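Local coordinates for unconventional myosin IB (Entamoeba histolytica, PDB 5XGG), which carries a C-terminal SH3 domain that probably recruits proline-rich partners to this unconventional class I myosin motor, at residues G48-N52 with N53-E57. Residues are numbered along the deposited sequence; the frame is centred on the assembly and turned at random.
Sequences GWIPN and NYVKE
The Y54 ring meets P51 obliquely, with CG of P51 3.4 Å from CD1 of Y54. In the plane of the same ring, at its edge, sits OD1 of N53, which also approaches CB of P51 at 3.7 Å. With CG of Y54 anti to its carbonyl carbon (chi1 -77°), the CD1 side of the ring is brought towards CG of P51, the two side chains crossing at a slant. The backbone turns between the two residues: Y54 N donates to P51 O at 3.1 Å with an N-H...O angle of 160°, while the bond from V55 N to N52 O, at 3.4 Å, is weak. The firm bond and the weak one, both i to i+3, together with the phi/psi of N52 to Y54, mark the single 3-10 turn that, in SH3 domains, links the fourth strand to the last, here 46-51 to 55-57. On the core side, CD1 of I50 reaches CG1 of V55 at 4.1 Å, the two side chains crossing at about a right angle. Y13 touches P51 and packs edge-to-face with Y54, and W38 also touches P51. This aromatic-proline cluster is consistent with the proline-peptide groove of SH3 domains, so the 3-10 turn probably presets part of an apolar, ring-lined binding surface.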
ATOM      1  N   GLY A  48      -0.918   7.954   3.200  1.00  7.11           N
ATOM      2  CA  GLY A  48      -0.826   8.773   1.999  1.00  6.92           C
ATOM      3  C   GLY A  48      -1.137   7.933   0.759  1.00  6.70           C
ATOM      4  O   GLY A  48      -1.204   6.703   0.808  1.00  6.60           O
ATOM      5  N   TRP A  49      -1.276   8.595  -0.371  1.00  6.61           N
ATOM      6  CA  TRP A  49      -1.506   7.881  -1.597  1.00  7.04           C
ATOM      7  C   TRP A  49      -0.215   7.236  -2.112  1.00  7.24           C
ATOM      8  O   TRP A  49       0.858   7.825  -2.110  1.00  7.21           O
ATOM      9  CB  TRP A  49      -2.062   8.829  -2.693  1.00  7.49           C
ATOM     10  CG  TRP A  49      -3.342   9.415  -2.359  1.00  7.88           C
ATOM     11  CD1 TRP A  49      -3.545  10.669  -1.872  1.00  8.75           C
ATOM     12  CD2 TRP A  49      -4.641   8.767  -2.395  1.00  8.21           C
ATOM     13  NE1 TRP A  49      -4.916  10.860  -1.633  1.00  9.25           N
ATOM     14  CE2 TRP A  49      -5.603   9.732  -1.963  1.00  9.35           C
ATOM     15  CE3 TRP A  49      -5.089   7.499  -2.781  1.00  8.71           C
ATOM     16  CZ2 TRP A  49      -6.960   9.414  -1.818  1.00 11.04           C
ATOM     17  CZ3 TRP A  49      -6.435   7.208  -2.779  1.00 10.86           C
ATOM     18  CH2 TRP A  49      -7.388   8.153  -2.251  1.00 10.53           C
ATOM     19  N   ILE A  50      -0.420   6.053  -2.674  1.00  7.11           N
ATOM     20  CA  ILE A  50       0.615   5.275  -3.336  1.00  7.58           C
ATOM     21  C   ILE A  50       0.128   4.836  -4.706  1.00  7.20           C
ATOM     22  O   ILE A  50      -1.036   4.580  -4.947  1.00  7.66           O
ATOM     23  CB  ILE A  50       0.996   4.053  -2.508  1.00  8.19           C
ATOM     24  CG1 ILE A  50      -0.123   2.940  -2.435  1.00  8.75           C
ATOM     25  CG2 ILE A  50       1.415   4.404  -1.110  1.00  8.73           C
ATOM     26  CD1 ILE A  50       0.329   1.665  -1.717  1.00  9.83           C
ATOM     27  N   PRO A  51       1.052   4.752  -5.668  1.00  7.13           N
ATOM     28  CA  PRO A  51       0.734   4.184  -6.983  1.00  7.44           C
ATOM     29  C   PRO A  51       0.581   2.677  -6.934  1.00  7.10           C
ATOM     30  O   PRO A  51       1.508   1.980  -6.468  1.00  5.87           O
ATOM     31  CB  PRO A  51       1.985   4.567  -7.804  1.00  7.55           C
ATOM     32  CG  PRO A  51       3.046   4.707  -6.798  1.00  7.19           C
ATOM     33  CD  PRO A  51       2.436   5.136  -5.526  1.00  7.85           C
ATOM     34  N   ASN A  52      -0.612   2.168  -7.323  1.00  7.41           N
ATOM     35  CA  ASN A  52      -0.865   0.763  -7.170  1.00  9.45           C
ATOM     36  C   ASN A  52       0.004  -0.128  -8.040  1.00  8.94           C
ATOM     37  O   ASN A  52       0.157  -1.246  -7.731  1.00  9.82           O
ATOM     38  CB  ASN A  52      -2.373   0.446  -7.316  1.00 10.82           C
ATOM     39  CG  ASN A  52      -2.892   0.553  -8.766  1.00 14.69           C
ATOM     40  OD1 ASN A  52      -2.183   0.345  -9.713  1.00 18.65           O
ATOM     41  ND2 ASN A  52      -4.181   0.820  -8.908  1.00 16.28           N
ATOM     42  N   ASN A  53       0.593   0.410  -9.141  1.00  7.27           N
ATOM     43  CA  ASN A  53       1.493  -0.389  -9.949  1.00  7.75           C
ATOM     44  C   ASN A  53       2.908  -0.501  -9.398  1.00  7.43           C
ATOM     45  O   ASN A  53       3.747  -1.138 -10.061  1.00  8.30           O
ATOM     46  CB  ASN A  53       1.457   0.123 -11.380  1.00  7.94           C
ATOM     47  CG  ASN A  53       1.929   1.583 -11.550  1.00  7.86           C
ATOM     48  OD1 ASN A  53       2.309   2.239 -10.615  1.00  7.55           O
ATOM     49  ND2 ASN A  53       1.818   2.102 -12.789  1.00  7.57           N
ATOM     50  N   TYR A  54       3.140  -0.026  -8.139  1.00  6.79           N
ATOM     51  CA  TYR A  54       4.383  -0.261  -7.397  1.00  6.15           C
ATOM     52  C   TYR A  54       4.301  -1.384  -6.447  1.00  6.50           C
ATOM     53  O   TYR A  54       5.275  -1.768  -5.842  1.00  5.89           O
ATOM     54  CB  TYR A  54       4.934   0.994  -6.701  1.00  5.40           C
ATOM     55  CG  TYR A  54       5.626   1.956  -7.573  1.00  5.68           C
ATOM     56  CD1 TYR A  54       4.975   2.574  -8.652  1.00  5.52           C
ATOM     57  CD2 TYR A  54       6.925   2.398  -7.275  1.00  5.39           C
ATOM     58  CE1 TYR A  54       5.657   3.526  -9.417  1.00  6.11           C
ATOM     59  CE2 TYR A  54       7.624   3.277  -8.103  1.00  5.87           C
ATOM     60  CZ  TYR A  54       6.959   3.886  -9.119  1.00  6.27           C
ATOM     61  OH  TYR A  54       7.635   4.830  -9.858  1.00  7.49           O
ATOM     62  N   VAL A  55       3.105  -1.926  -6.272  1.00  7.02           N
ATOM     63  CA  VAL A  55       2.876  -2.934  -5.260  1.00  7.33           C
ATOM     64  C   VAL A  55       2.064  -4.117  -5.770  1.00  8.10           C
ATOM     65  O   VAL A  55       1.559  -4.085  -6.877  1.00  8.46           O
ATOM     66  CB  VAL A  55       2.109  -2.268  -4.095  1.00  7.60           C
ATOM     67  CG1 VAL A  55       2.789  -0.980  -3.583  1.00  6.89           C
ATOM     68  CG2 VAL A  55       0.646  -2.000  -4.438  1.00  7.80           C
ATOM     69  N   LYS A  56       2.037  -5.161  -4.951  1.00  9.83           N
ATOM     70  CA  LYS A  56       1.283  -6.407  -5.229  1.00 11.79           C
ATOM     71  C   LYS A  56       0.477  -6.793  -4.044  1.00 11.26           C
ATOM     72  O   LYS A  56       1.014  -6.954  -2.928  1.00 11.20           O
ATOM     73  CB  LYS A  56       2.202  -7.563  -5.536  1.00 14.50           C
ATOM     74  CG  LYS A  56       1.454  -8.740  -6.189  1.00 21.25           C
ATOM     75  CD  LYS A  56       2.253 -10.029  -6.049  1.00 27.24           C
ATOM     76  CE  LYS A  56       1.817 -11.070  -7.085  1.00 33.42           C
ATOM     77  NZ  LYS A  56       1.907 -12.454  -6.535  1.00 38.72           N
ATOM     78  N   GLU A  57      -0.813  -6.951  -4.304  1.00 11.34           N
ATOM     79  CA  GLU A  57      -1.763  -7.242  -3.231  1.00 14.12           C
ATOM     80  C   GLU A  57      -1.459  -8.606  -2.694  1.00 16.16           C
ATOM     81  O   GLU A  57      -1.158  -9.487  -3.450  1.00 18.04           O
ATOM     82  CB  GLU A  57      -3.214  -7.061  -3.726  1.00 18.01           C
ATOM     83  CG  GLU A  57      -4.178  -6.938  -2.541  1.00 22.05           C
ATOM     84  CD  GLU A  57      -5.587  -6.796  -2.983  1.00 25.65           C
ATOM     85  OE1 GLU A  57      -5.869  -6.665  -4.232  1.00 29.97           O
ATOM     86  OE2 GLU A  57      -6.390  -6.817  -2.031  1.00 34.40           O
TER